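Local coordinates for DNA replication and repair protein RecF (Caldanaerobacter subterraneus subsp. tengcongensis, PDB 5Z69) that binds ATP and probably single-stranded DNA, acting as a recombination mediator of the RecFOR pathway in DNA repair and replication, at residues A[162-166]-A[267-272]; A[16-20]-A[66-72]; A[148-152]-A[308-313]; A[31-37]-A[344-350]; A[174-178]-A[262-266]. All coordinates share one frame; numbering follows the deposited sequence. Where two conformers were deposited one is given.

How the contacts relate
Contact 4 is a buried contact within the mixed sheet, two parallel strands held by regular backbone bonds at the root of the P-loop. Contact 2, about 22 Å away between centres, is partly buried and shapes the adenine pocket, so its chemistry mixes backbone bridging with bonds to the nucleotide. Contact 3, nearest the middle of the chain, is a purely apolar meeting of two helix ends, with no hydrogen bond across it. Contacts 1 and 5 share helix 153-177 and adjoin in sequence on the opposite side of the chain's centre from contact 4: contact 1 is buried and pairs a tyrosine with a histidine, whereas contact 5 lies at the surface and leans on lysines. Both also reach the second subunit.

Contact 1: residues A[162-166]-A[267-272]; sequences YNKTL and TQVGPH
Pro271 CG lies over one face of the Tyr162 ring, offset toward its rim and 4.2 Å from the ring centroid, while His272 ND1 sits at the edge in the ring plane. The imidazole of His272 carries Leu166 CD2 over the centre of one face, 3.8 Å from its centroid, a CH-pi contact only 8° off the ring normal. At the imidazole edge, ND1 shares a 2.6 Å hydrogen bond with Tyr162 OH, and NE2 gives its hydrogen to Thr267 O at 2.6 Å. Helix 153-177 is thereby packed against the loop that leads from helix 258-264 to strand 275-280, and Leu193 and Ile200 of helix 186-222 also touch Tyr162. Leu166 sends its other methyl, CD1, to within 3.6 Å of Thr267 OG1, a hydroxyl already bonded to Asn170. A leucine in place of His272 would probably leave Tyr162 OH and Thr267 O without this shared partner. Gly270 CA passes 3.3 Å from Tyr162 OH, a place that suits glycine, as its backbone angles do too.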
# COMPACT_ATOMS: atom_id res chain seq x y z
N TYR A 162 9.93 15.19 14.68
CA TYR A 162 9.69 13.76 14.47
C TYR A 162 11.01 13.04 14.15
O TYR A 162 11.32 12.02 14.76
CB TYR A 162 8.68 13.52 13.35
CG TYR A 162 8.47 12.06 13.00
CD1 TYR A 162 7.56 11.28 13.71
CD2 TYR A 162 9.16 11.48 11.95
CE1 TYR A 162 7.37 9.92 13.39
CE2 TYR A 162 8.98 10.14 11.62
CZ TYR A 162 8.09 9.35 12.34
OH TYR A 162 7.93 8.02 11.99
N ASN A 163 11.79 13.59 13.22
CA ASN A 163 13.02 12.92 12.81
C ASN A 163 14.01 12.85 13.95
O ASN A 163 14.80 11.90 14.04
CB ASN A 163 13.68 13.62 11.62
CG ASN A 163 12.88 13.49 10.35
OD1 ASN A 163 11.96 12.68 10.25
ND2 ASN A 163 13.25 14.28 9.35
N LYS A 164 13.97 13.87 14.82
CA LYS A 164 14.85 13.93 15.99
C LYS A 164 14.50 12.84 16.98
O LYS A 164 15.36 12.11 17.46
CB LYS A 164 14.75 15.31 16.66
CG LYS A 164 15.74 15.55 17.78
CD LYS A 164 15.83 17.06 18.08
N THR A 165 13.21 12.72 17.28
CA THR A 165 12.72 11.68 18.18
C THR A 165 12.93 10.28 17.59
O THR A 165 13.28 9.33 18.30
CB THR A 165 11.23 11.88 18.47
OG1 THR A 165 11.05 13.17 19.08
CG2 THR A 165 10.70 10.82 19.40
N LEU A 166 12.72 10.15 16.29
CA LEU A 166 12.99 8.89 15.62
C LEU A 166 14.45 8.49 15.79
O LEU A 166 14.77 7.33 16.12
CB LEU A 166 12.63 9.00 14.15
CG LEU A 166 12.93 7.76 13.32
CD1 LEU A 166 12.09 6.59 13.83
CD2 LEU A 166 12.66 8.00 11.84
N THR A 267 12.95 1.52 12.95
CA THR A 267 11.56 1.68 13.35
C THR A 267 10.68 1.50 12.13
O THR A 267 10.71 2.35 11.24
CB THR A 267 11.30 3.09 13.97
OG1 THR A 267 12.14 3.27 15.10
CG2 THR A 267 9.84 3.24 14.40
N GLN A 268 9.92 0.40 12.04
CA GLN A 268 9.12 0.20 10.82
C GLN A 268 7.80 0.99 10.84
O GLN A 268 7.15 1.15 9.80
CB GLN A 268 8.85 -1.30 10.56
CG GLN A 268 7.53 -1.81 11.02
CD GLN A 268 6.36 -1.61 10.06
OE1 GLN A 268 5.23 -1.58 10.50
NE2 GLN A 268 6.62 -1.46 8.76
N VAL A 269 7.42 1.52 12.00
CA VAL A 269 6.15 2.24 12.10
C VAL A 269 6.31 3.77 12.04
O VAL A 269 6.98 4.36 12.87
CB VAL A 269 5.42 1.91 13.41
CG1 VAL A 269 4.22 2.82 13.58
CG2 VAL A 269 4.96 0.43 13.43
N GLY A 270 5.66 4.41 11.09
CA GLY A 270 5.58 5.87 11.12
C GLY A 270 5.59 6.51 9.75
O GLY A 270 5.72 5.81 8.73
N PRO A 271 5.46 7.86 9.72
CA PRO A 271 5.49 8.67 8.50
C PRO A 271 6.67 8.39 7.59
O PRO A 271 6.54 8.56 6.38
CB PRO A 271 5.57 10.11 9.05
CG PRO A 271 4.89 10.07 10.35
CD PRO A 271 5.01 8.64 10.89
N HIS A 272 7.79 7.94 8.15
CA HIS A 272 9.00 7.73 7.35
C HIS A 272 8.98 6.44 6.54
O HIS A 272 9.97 6.12 5.86
CB HIS A 272 10.24 7.73 8.26
CG HIS A 272 10.23 6.63 9.27
ND1 HIS A 272 9.40 6.64 10.37
CD2 HIS A 272 10.94 5.48 9.34
CE1 HIS A 272 9.60 5.54 11.08
NE2 HIS A 272 10.53 4.83 10.48

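Contact 2: residues A[16-20]-A[66-72]; sequences DNFRN and ELVKFDE. With AGS (phosphothiophosphoric acid-adenylate ester), chain C.
Arg19 turns its CG beside the backbone N (chi1 -66°) and bends at chi2, which brings its guanidinium back over Leu67, whose CD2 lies 3.2 Å from Arg19 NH2. The edge of that group faces the adenine: Arg19 NH1 donates to AGS N7 at 3.2 Å, nearly straight at 164°. Two backbone bonds, Arg19 N to Leu67 O and Lys69 N to Asn17 O, form a single bridge between the loops 16-20 and 66-72. Together the loops build the adenine pocket of this ABC-type ATPase. AGS N6 donates to Val68 O at 2.6 Å and to Glu66 O at 2.8 Å, while Phe70 N donates to AGS N1. Beside the adenine, a water joins Arg19 NH1 to Glu66 OE1, and Glu66 OE2 takes the Lys63 N hydrogen. Glu48 on helix 43-55 forms a salt bridge with Arg19 NE and Ser62 bonds NH2, which together probably hold the guanidinium's rotation. Leu67 CD1 runs alongside Phe18, reaching CE1 at 3.6 Å. Farther out, another water links Asn17 ND2 to Glu72 OE2.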
# COMPACT_ATOMS: atom_id res chain seq x y z
N ASP A 16 30.03 32.60 -6.59
CA ASP A 16 31.46 32.60 -6.32
C ASP A 16 31.91 31.16 -5.98
O ASP A 16 31.45 30.59 -5.00
CB ASP A 16 31.76 33.57 -5.17
CG ASP A 16 33.25 33.69 -4.86
OD1 ASP A 16 34.08 33.21 -5.67
OD2 ASP A 16 33.57 34.27 -3.79
N ASN A 17 32.79 30.59 -6.80
CA ASN A 17 33.22 29.18 -6.65
C ASN A 17 32.06 28.20 -6.64
O ASN A 17 32.13 27.15 -5.97
CB ASN A 17 34.04 28.98 -5.37
CG ASN A 17 35.37 29.71 -5.40
OD1 ASN A 17 35.95 29.93 -6.46
ND2 ASN A 17 35.85 30.09 -4.23
N PHE A 18 30.98 28.52 -7.34
CA PHE A 18 29.87 27.60 -7.38
C PHE A 18 30.02 26.68 -8.59
O PHE A 18 30.00 27.16 -9.72
CB PHE A 18 28.52 28.33 -7.40
CG PHE A 18 27.35 27.40 -7.22
CD1 PHE A 18 26.86 27.12 -5.95
CD2 PHE A 18 26.77 26.78 -8.31
CE1 PHE A 18 25.78 26.26 -5.77
CE2 PHE A 18 25.68 25.90 -8.14
CZ PHE A 18 25.19 25.65 -6.87
N ARG A 19 30.18 25.38 -8.35
CA ARG A 19 30.36 24.40 -9.42
C ARG A 19 31.45 24.87 -10.42
O ARG A 19 32.52 25.30 -10.02
CB ARG A 19 29.04 24.15 -10.15
CG ARG A 19 27.95 23.46 -9.30
CD ARG A 19 28.16 21.93 -9.18
NE ARG A 19 26.94 21.27 -8.74
CZ ARG A 19 26.81 19.95 -8.57
NH1 ARG A 19 27.82 19.12 -8.79
NH2 ARG A 19 25.66 19.45 -8.17
N ASN A 20 31.14 24.83 -11.72
CA ASN A 20 32.04 25.29 -12.76
C ASN A 20 31.76 26.75 -13.12
O ASN A 20 32.35 27.28 -14.06
CB ASN A 20 31.89 24.41 -14.02
CG ASN A 20 30.68 24.78 -14.87
OD1 ASN A 20 29.59 25.06 -14.34
ND2 ASN A 20 30.86 24.82 -16.18
N GLU A 66 29.91 18.88 -3.01
CA GLU A 66 29.99 18.73 -4.46
C GLU A 66 29.72 20.02 -5.22
O GLU A 66 30.08 20.12 -6.39
CB GLU A 66 29.01 17.67 -4.95
CG GLU A 66 29.24 16.28 -4.40
CD GLU A 66 28.18 15.31 -4.93
OE1 GLU A 66 28.07 15.18 -6.17
OE2 GLU A 66 27.43 14.74 -4.12
N LEU A 67 29.10 21.00 -4.57
CA LEU A 67 28.83 22.28 -5.23
C LEU A 67 30.03 23.22 -5.18
O LEU A 67 30.06 24.26 -5.87
CB LEU A 67 27.62 22.99 -4.60
CG LEU A 67 26.35 22.18 -4.38
CD1 LEU A 67 25.16 23.11 -4.24
CD2 LEU A 67 26.14 21.21 -5.50
N VAL A 68 31.00 22.90 -4.34
CA VAL A 68 32.20 23.74 -4.27
C VAL A 68 33.03 23.53 -5.53
O VAL A 68 33.28 22.39 -5.92
CB VAL A 68 33.09 23.44 -3.03
CG1 VAL A 68 34.30 24.38 -3.02
CG2 VAL A 68 32.30 23.55 -1.72
N LYS A 69 33.45 24.62 -6.17
CA LYS A 69 34.37 24.56 -7.30
C LYS A 69 35.58 23.70 -6.93
O LYS A 69 36.11 23.85 -5.83
CB LYS A 69 34.81 25.97 -7.71
CG LYS A 69 35.88 26.02 -8.80
CD LYS A 69 36.46 27.41 -8.89
CE LYS A 69 37.65 27.51 -9.84
NZ LYS A 69 38.16 28.92 -9.87
N PHE A 70 35.94 22.78 -7.83
CA PHE A 70 37.06 21.86 -7.60
C PHE A 70 38.30 22.59 -7.09
O PHE A 70 38.76 23.58 -7.68
CB PHE A 70 37.39 21.07 -8.88
CG PHE A 70 36.26 20.19 -9.37
CD1 PHE A 70 35.36 19.62 -8.48
CD2 PHE A 70 36.10 19.92 -10.72
CE1 PHE A 70 34.32 18.81 -8.93
CE2 PHE A 70 35.07 19.12 -11.18
CZ PHE A 70 34.18 18.57 -10.28
N ASP A 71 38.81 22.11 -5.97
CA ASP A 71 40.02 22.62 -5.30
C ASP A 71 39.85 23.94 -4.56
O ASP A 71 40.83 24.54 -4.13
CB ASP A 71 41.16 22.76 -6.30
CG ASP A 71 41.94 21.49 -6.47
OD1 ASP A 71 43.17 21.56 -6.66
OD2 ASP A 71 41.31 20.40 -6.39
N GLU A 72 38.61 24.41 -4.40
CA GLU A 72 38.41 25.62 -3.62
C GLU A 72 37.96 25.22 -2.23
O GLU A 72 37.70 24.07 -1.99
CB GLU A 72 37.42 26.55 -4.31
CG GLU A 72 37.90 27.05 -5.66
CD GLU A 72 39.17 27.91 -5.56
OE1 GLU A 72 39.90 28.00 -6.58
OE2 GLU A 72 39.43 28.51 -4.49
PG AGS C . 21.87 20.64 -18.20
S1G AGS C . 20.47 21.87 -18.79
O2G AGS C . 22.29 19.72 -19.40
O3G AGS C . 21.24 19.75 -17.09
PB AGS C . 24.56 21.50 -18.36
O1B AGS C . 24.92 22.88 -18.81
O2B AGS C . 24.53 20.51 -19.53
O3B AGS C . 23.12 21.45 -17.64
PA AGS C . 25.90 21.44 -15.89
O1A AGS C . 25.27 22.83 -15.71
O2A AGS C . 25.41 20.32 -15.02
O3A AGS C . 25.73 20.98 -17.40
O5' AGS C . 27.45 21.55 -15.76
C5' AGS C . 28.14 20.60 -15.00
C4' AGS C . 29.56 20.73 -15.45
O4' AGS C . 30.34 21.33 -14.39
C3' AGS C . 30.23 19.40 -15.77
O3' AGS C . 31.16 19.55 -16.84
C2' AGS C . 30.86 19.01 -14.43
O2' AGS C . 32.03 18.20 -14.59
C1' AGS C . 31.24 20.38 -13.85
N9 AGS C . 31.18 20.44 -12.40
C8 AGS C . 30.27 19.84 -11.57
N7 AGS C . 30.48 20.05 -10.30
C5 AGS C . 31.61 20.85 -10.28
C6 AGS C . 32.36 21.42 -9.23
N6 AGS C . 32.05 21.28 -7.94
N1 AGS C . 33.45 22.15 -9.56
C2 AGS C . 33.76 22.30 -10.85
N3 AGS C . 33.13 21.81 -11.92
C4 AGS C . 32.06 21.09 -11.57
O HOH W 1 38.60 31.34 -3.86
O HOH W 2 27.24 16.34 -8.18

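Contact 3: residues A[148-152]-A[308-313]; sequences ISVID and ILEEET
Ile151 enters as a knob into a hole formed by Ile308, Leu309, Glu312 and Thr313, where the end of helix 137-151 packs against the end of helix 291-313. Its conformation decides which branch meets which wall. With CG1 placed between the backbone N and the carbonyl carbon (chi1 67°) and the chain extended beyond it, CD1 reaches Glu312 CG at 3.8 Å and Ile308 CG2 at 4.2 Å. The CG2 branch, lying beside the backbone N, goes the other way and presses on Leu309 CD1 at 3.5 Å, tighter than usual for two methyls, and it also meets Thr313 CG2 at 4.0 Å. Leu309 carries its CG anti to the backbone N (chi1 170°), which swings CD1 across toward the isoleucine; the same methyl lies 4.4 Å from Val150 CG1. Glu312 offers only its aliphatic part to the contact, for its chain bends at chi2 and its carboxylate makes a salt bridge with Lys210 on helix 186-222. An alanine in place of Ile151 would take away both branches and is likely to open a gap between the two helix ends, leaving Leu309 CD1 without its closest neighbour across the contact. Thr313 turns its methyl to Ile151 and its hydroxyl back along its own helix, where OG1 donates to Leu309 O at 2.8 Å from above the carbonyl plane, on the face opposite the one used by Thr313 N.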
# COMPACT_ATOMS: atom_id res chain seq x y z
N ILE A 148 5.24 20.37 1.17
CA ILE A 148 4.48 20.87 2.31
C ILE A 148 5.27 21.84 3.19
O ILE A 148 4.74 22.88 3.57
CB ILE A 148 3.97 19.74 3.18
CG1 ILE A 148 3.07 18.79 2.34
CG2 ILE A 148 3.21 20.33 4.38
CD1 ILE A 148 2.63 17.53 3.05
N SER A 149 6.52 21.48 3.51
CA SER A 149 7.39 22.28 4.34
C SER A 149 7.58 23.69 3.79
O SER A 149 7.63 24.65 4.54
CB SER A 149 8.76 21.60 4.49
OG SER A 149 8.60 20.33 5.12
N VAL A 150 7.65 23.81 2.47
CA VAL A 150 7.82 25.12 1.86
C VAL A 150 6.64 26.02 2.20
O VAL A 150 6.80 27.21 2.46
CB VAL A 150 7.96 25.01 0.31
CG1 VAL A 150 7.69 26.37 -0.35
CG2 VAL A 150 9.37 24.53 -0.03
N ILE A 151 5.43 25.45 2.26
CA ILE A 151 4.30 26.32 2.47
C ILE A 151 3.81 26.29 3.91
O ILE A 151 3.02 27.15 4.30
CB ILE A 151 3.17 25.99 1.48
CG1 ILE A 151 2.55 24.62 1.72
CG2 ILE A 151 3.72 25.97 0.07
CD1 ILE A 151 1.56 24.24 0.62
N ASP A 152 4.31 25.38 4.73
CA ASP A 152 3.73 25.19 6.07
C ASP A 152 4.82 24.97 7.11
O ASP A 152 5.35 23.86 7.29
CB ASP A 152 2.72 24.02 6.06
CG ASP A 152 2.06 23.77 7.42
OD1 ASP A 152 1.15 22.91 7.49
OD2 ASP A 152 2.44 24.39 8.43
N ILE A 308 -1.13 24.82 -5.99
CA ILE A 308 -1.29 24.78 -4.54
C ILE A 308 -0.36 25.81 -3.85
O ILE A 308 -0.76 26.51 -2.92
CB ILE A 308 -1.04 23.34 -4.01
CG1 ILE A 308 -2.10 22.39 -4.59
CG2 ILE A 308 -1.08 23.31 -2.48
CD1 ILE A 308 -1.87 20.90 -4.30
N LEU A 309 0.88 25.92 -4.31
CA LEU A 309 1.82 26.86 -3.70
C LEU A 309 1.29 28.32 -3.80
O LEU A 309 1.28 29.05 -2.80
CB LEU A 309 3.23 26.71 -4.33
CG LEU A 309 4.34 27.74 -4.03
CD1 LEU A 309 4.35 28.08 -2.59
CD2 LEU A 309 5.74 27.21 -4.41
N GLU A 310 0.84 28.73 -4.98
CA GLU A 310 0.29 30.08 -5.14
C GLU A 310 -0.91 30.36 -4.24
O GLU A 310 -1.00 31.42 -3.60
CB GLU A 310 -0.15 30.32 -6.58
CG GLU A 310 0.97 30.23 -7.57
CD GLU A 310 0.54 30.71 -8.93
OE1 GLU A 310 0.02 29.87 -9.70
OE2 GLU A 310 0.70 31.92 -9.22
N GLU A 311 -1.83 29.41 -4.19
CA GLU A 311 -3.04 29.56 -3.40
C GLU A 311 -2.74 29.59 -1.91
O GLU A 311 -3.29 30.39 -1.17
CB GLU A 311 -4.03 28.43 -3.72
CG GLU A 311 -5.26 28.88 -4.47
CD GLU A 311 -6.22 29.70 -3.61
OE1 GLU A 311 -6.18 29.55 -2.37
OE2 GLU A 311 -7.01 30.49 -4.18
N GLU A 312 -1.86 28.70 -1.45
CA GLU A 312 -1.55 28.65 -0.02
C GLU A 312 -0.72 29.85 0.46
O GLU A 312 -0.92 30.35 1.57
CB GLU A 312 -0.85 27.34 0.33
CG GLU A 312 -1.72 26.11 0.11
CD GLU A 312 -2.95 26.10 1.01
OE1 GLU A 312 -2.84 26.55 2.18
OE2 GLU A 312 -4.02 25.66 0.55
N THR A 313 0.22 30.34 -0.36
CA THR A 313 1.08 31.44 0.13
C THR A 313 0.60 32.83 -0.26
O THR A 313 1.06 33.83 0.31
CB THR A 313 2.51 31.30 -0.39
OG1 THR A 313 2.52 31.38 -1.82
CG2 THR A 313 3.11 29.96 0.07

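Contact 4: residues A[31-37]-A[344-350]; sequences GVNLIYG and QSFITHT
Strands 32-36 and 345-349 run parallel, their axes 4.6 Å apart at closest approach and 25° apart in direction, with six backbone hydrogen bonds running from Ser345 N on Gly31 O to Gly37 N on His349 O. On one face, Phe346 lies beside Asn33 and points the same way, ring and amide stacked with their planes 21° apart and Phe346 CD1 3.7 Å from Asn33 CB. Ile35 brings CD1 to the edge of that same ring, 3.9 Å from Phe346 CD1. Asn33 ND2 adds a weak bond to Ser345 O, while Asn33 OD1 takes a hydrogen from Cys29 N. These are central strands of the P-loop NTPase sheet, and strand 32-36 leads at Gly37 into the Walker A loop, whose Lys43 bonds back to Gly37 O. Thr348, on the Asn33 face, touches the nucleotide, and its hydroxyl is bonded to Asp322 and Asp323. On the other face, Val32 CG1 meets Ile347 CD1 at 3.8 Å, and Leu34 CD2 lies over the strand, 3.4 Å from Ile347 O. Tyr36 CG sits between its backbone N and carbonyl carbon (chi1 81°), a turn that sets the ring edge, at CD2, against Thr350 O at 3.6 Å.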
# COMPACT_ATOMS: atom_id res chain seq x y z
N GLY A 31 9.94 38.29 -17.06
CA GLY A 31 9.49 37.34 -18.06
C GLY A 31 10.46 36.19 -18.21
O GLY A 31 11.00 35.71 -17.22
N VAL A 32 10.71 35.78 -19.45
CA VAL A 32 11.53 34.61 -19.74
C VAL A 32 13.02 34.97 -19.80
O VAL A 32 13.45 35.79 -20.62
CB VAL A 32 11.09 33.95 -21.08
CG1 VAL A 32 12.01 32.82 -21.46
CG2 VAL A 32 9.61 33.47 -21.00
N ASN A 33 13.80 34.35 -18.92
CA ASN A 33 15.25 34.46 -18.98
C ASN A 33 15.76 33.18 -19.62
O ASN A 33 15.76 32.12 -18.99
CB ASN A 33 15.86 34.67 -17.59
CG ASN A 33 15.44 36.02 -16.97
OD1 ASN A 33 16.26 36.90 -16.82
ND2 ASN A 33 14.17 36.15 -16.61
N LEU A 34 16.16 33.26 -20.89
CA LEU A 34 16.64 32.10 -21.64
C LEU A 34 18.11 31.86 -21.33
O LEU A 34 18.94 32.74 -21.54
CB LEU A 34 16.42 32.31 -23.14
CG LEU A 34 16.47 31.13 -24.12
CD1 LEU A 34 17.87 30.93 -24.66
CD2 LEU A 34 15.95 29.85 -23.50
N ILE A 35 18.43 30.69 -20.80
CA ILE A 35 19.82 30.32 -20.59
C ILE A 35 20.17 29.16 -21.50
O ILE A 35 19.67 28.06 -21.32
CB ILE A 35 20.07 29.95 -19.13
CG1 ILE A 35 19.72 31.13 -18.22
CG2 ILE A 35 21.52 29.51 -18.94
CD1 ILE A 35 19.14 30.70 -16.90
N TYR A 36 21.01 29.41 -22.49
CA TYR A 36 21.30 28.37 -23.47
C TYR A 36 22.80 28.16 -23.66
O TYR A 36 23.62 29.03 -23.39
CB TYR A 36 20.65 28.70 -24.82
CG TYR A 36 21.44 29.69 -25.66
CD1 TYR A 36 21.38 31.06 -25.41
CD2 TYR A 36 22.24 29.25 -26.70
CE1 TYR A 36 22.11 31.96 -26.17
CE2 TYR A 36 22.97 30.13 -27.47
CZ TYR A 36 22.90 31.48 -27.20
OH TYR A 36 23.63 32.35 -27.98
N GLY A 37 23.15 26.98 -24.16
CA GLY A 37 24.54 26.65 -24.40
C GLY A 37 24.65 25.16 -24.65
O GLY A 37 23.69 24.41 -24.42
N GLN A 344 8.20 35.45 -13.68
CA GLN A 344 9.60 35.42 -14.10
C GLN A 344 9.95 33.93 -14.26
O GLN A 344 9.64 33.13 -13.39
CB GLN A 344 10.54 36.10 -13.10
CG GLN A 344 11.98 36.12 -13.58
CD GLN A 344 12.95 36.63 -12.51
OE1 GLN A 344 12.86 36.26 -11.34
NE2 GLN A 344 13.89 37.48 -12.92
N SER A 345 10.57 33.56 -15.38
CA SER A 345 10.99 32.17 -15.56
C SER A 345 12.44 32.09 -16.01
O SER A 345 12.97 33.02 -16.59
CB SER A 345 10.09 31.43 -16.58
OG SER A 345 10.07 32.12 -17.82
N PHE A 346 13.07 30.95 -15.72
CA PHE A 346 14.42 30.67 -16.14
C PHE A 346 14.35 29.39 -16.93
O PHE A 346 13.98 28.35 -16.39
CB PHE A 346 15.37 30.57 -14.93
CG PHE A 346 15.59 31.90 -14.24
CD1 PHE A 346 16.69 32.69 -14.55
CD2 PHE A 346 14.67 32.35 -13.29
CE1 PHE A 346 16.87 33.93 -13.93
CE2 PHE A 346 14.84 33.60 -12.67
CZ PHE A 346 15.94 34.39 -12.99
N ILE A 347 14.67 29.48 -18.21
CA ILE A 347 14.55 28.33 -19.10
C ILE A 347 15.90 27.95 -19.71
O ILE A 347 16.57 28.79 -20.33
CB ILE A 347 13.53 28.59 -20.23
CG1 ILE A 347 12.14 28.88 -19.65
CG2 ILE A 347 13.43 27.38 -21.16
CD1 ILE A 347 11.09 29.23 -20.72
N THR A 348 16.30 26.70 -19.54
CA THR A 348 17.54 26.24 -20.13
C THR A 348 17.28 25.58 -21.46
O THR A 348 16.28 24.88 -21.65
CB THR A 348 18.32 25.27 -19.21
OG1 THR A 348 17.52 24.12 -18.93
CG2 THR A 348 18.69 25.95 -17.90
N HIS A 349 18.19 25.79 -22.40
CA HIS A 349 18.04 25.18 -23.72
C HIS A 349 19.39 25.06 -24.41
O HIS A 349 20.40 25.54 -23.91
CB HIS A 349 17.07 26.00 -24.58
CG HIS A 349 16.42 25.22 -25.67
ND1 HIS A 349 16.04 23.90 -25.52
CD2 HIS A 349 16.08 25.56 -26.94
CE1 HIS A 349 15.50 23.46 -26.64
NE2 HIS A 349 15.51 24.45 -27.52
N THR A 350 19.38 24.40 -25.57
CA THR A 350 20.55 24.23 -26.42
C THR A 350 20.75 25.41 -27.37
O THR A 350 21.88 25.80 -27.66
CB THR A 350 20.42 22.92 -27.24
OG1 THR A 350 20.63 21.80 -26.37
CG2 THR A 350 21.42 22.86 -28.38

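Contact 5: residues A[174-178]-A[262-266]; sequences KKIKE and LKYLS
Leu265 and Lys177 meet at about a right angle, Leu265 CD2 coming 3.9 Å from Lys177 CB, while Lys174 crosses the same leucine obliquely, at its other methyl, CD1. There, Lys174 CG and CE both lie 3.9 Å from Leu265 CD1, so the aliphatic part of the lysine covers that methyl. Leu265 is the first residue past the helix, with positive phi (52°), and its side chain points toward helix 153-177. Lys177 passes the leucine, and bends at chi2 and chi4 bring NZ onto Leu262 O, a 2.9 Å hydrogen bond that takes up a carbonyl in the last turn of helix 258-264. The donor lies 17° from the carbonyl plane. Ile176, on the buried side, meets Leu262 at about a right angle, CG2 to CD2 at 3.9 Å, and Glu183 of the following loop touches both. The contact thus joins the end of helix 153-177 to the end of helix 258-264 at the surface, beside the second subunit, whose Glu228 is hydrogen-bonded to Tyr264 OH.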
# COMPACT_ATOMS: atom_id res chain seq x y z
N LYS A 174 19.62 0.37 19.63
CA LYS A 174 21.01 -0.11 19.70
C LYS A 174 21.44 -0.36 21.14
O LYS A 174 22.00 -1.40 21.45
CB LYS A 174 21.97 0.90 19.07
CG LYS A 174 22.37 0.60 17.64
CD LYS A 174 21.57 1.45 16.66
CE LYS A 174 22.05 1.24 15.24
NZ LYS A 174 21.35 2.14 14.27
N LYS A 175 21.17 0.62 22.00
CA LYS A 175 21.55 0.54 23.41
C LYS A 175 20.82 -0.58 24.14
O LYS A 175 21.38 -1.23 25.02
CB LYS A 175 21.29 1.89 24.09
CG LYS A 175 22.00 2.07 25.42
CD LYS A 175 23.51 2.05 25.25
CE LYS A 175 23.98 3.12 24.28
NZ LYS A 175 25.47 3.20 24.21
N ILE A 176 19.57 -0.82 23.77
CA ILE A 176 18.81 -1.93 24.33
C ILE A 176 19.34 -3.27 23.83
O ILE A 176 19.45 -4.22 24.60
CB ILE A 176 17.32 -1.81 23.99
CG1 ILE A 176 16.75 -0.53 24.60
CG2 ILE A 176 16.56 -3.04 24.49
CD1 ILE A 176 15.43 -0.12 24.02
N LYS A 177 19.69 -3.33 22.55
CA LYS A 177 20.25 -4.53 21.94
C LYS A 177 21.66 -4.83 22.46
O LYS A 177 21.98 -5.97 22.79
CB LYS A 177 20.28 -4.39 20.42
CG LYS A 177 20.71 -5.63 19.65
CD LYS A 177 19.54 -6.60 19.48
CE LYS A 177 19.73 -7.50 18.27
NZ LYS A 177 19.93 -6.73 17.00
N GLU A 178 22.48 -3.79 22.54
CA GLU A 178 23.88 -3.92 22.97
C GLU A 178 23.99 -4.33 24.43
O GLU A 178 25.06 -4.69 24.91
CB GLU A 178 24.64 -2.62 22.74
CG GLU A 178 25.04 -2.36 21.29
CD GLU A 178 26.35 -3.03 20.90
OE1 GLU A 178 26.94 -2.64 19.87
OE2 GLU A 178 26.79 -3.95 21.63
N LEU A 262 13.98 -4.38 17.26
CA LEU A 262 15.22 -4.80 17.89
C LEU A 262 16.06 -5.64 16.93
O LEU A 262 17.28 -5.61 16.98
CB LEU A 262 14.92 -5.59 19.16
CG LEU A 262 14.52 -4.67 20.31
CD1 LEU A 262 14.05 -5.49 21.47
CD2 LEU A 262 15.70 -3.78 20.71
N LYS A 263 15.39 -6.37 16.05
CA LYS A 263 16.11 -7.21 15.10
C LYS A 263 16.79 -6.38 14.02
O LYS A 263 17.94 -6.63 13.68
CB LYS A 263 15.16 -8.21 14.45
CG LYS A 263 15.81 -8.99 13.33
CD LYS A 263 14.82 -9.94 12.66
CE LYS A 263 14.33 -11.04 13.60
NZ LYS A 263 13.01 -10.74 14.24
N TYR A 264 16.08 -5.39 13.49
CA TYR A 264 16.60 -4.61 12.38
C TYR A 264 17.29 -3.33 12.84
O TYR A 264 17.91 -2.63 12.03
CB TYR A 264 15.47 -4.29 11.40
CG TYR A 264 15.06 -5.49 10.59
CD1 TYR A 264 15.71 -5.80 9.40
CD2 TYR A 264 14.04 -6.34 11.02
CE1 TYR A 264 15.36 -6.90 8.66
CE2 TYR A 264 13.67 -7.45 10.28
CZ TYR A 264 14.33 -7.72 9.10
OH TYR A 264 13.99 -8.81 8.35
N LEU A 265 17.20 -3.04 14.14
CA LEU A 265 17.71 -1.79 14.69
C LEU A 265 17.16 -0.59 13.91
O LEU A 265 17.90 0.32 13.55
CB LEU A 265 19.24 -1.79 14.70
CG LEU A 265 19.94 -2.73 15.69
CD1 LEU A 265 21.46 -2.58 15.57
CD2 LEU A 265 19.50 -2.51 17.13
N SER A 266 15.85 -0.62 13.64
CA SER A 266 15.16 0.50 12.99
C SER A 266 13.70 0.53 13.43
O SER A 266 13.25 -0.32 14.19
CB SER A 266 15.24 0.38 11.47
OG SER A 266 14.42 -0.70 11.03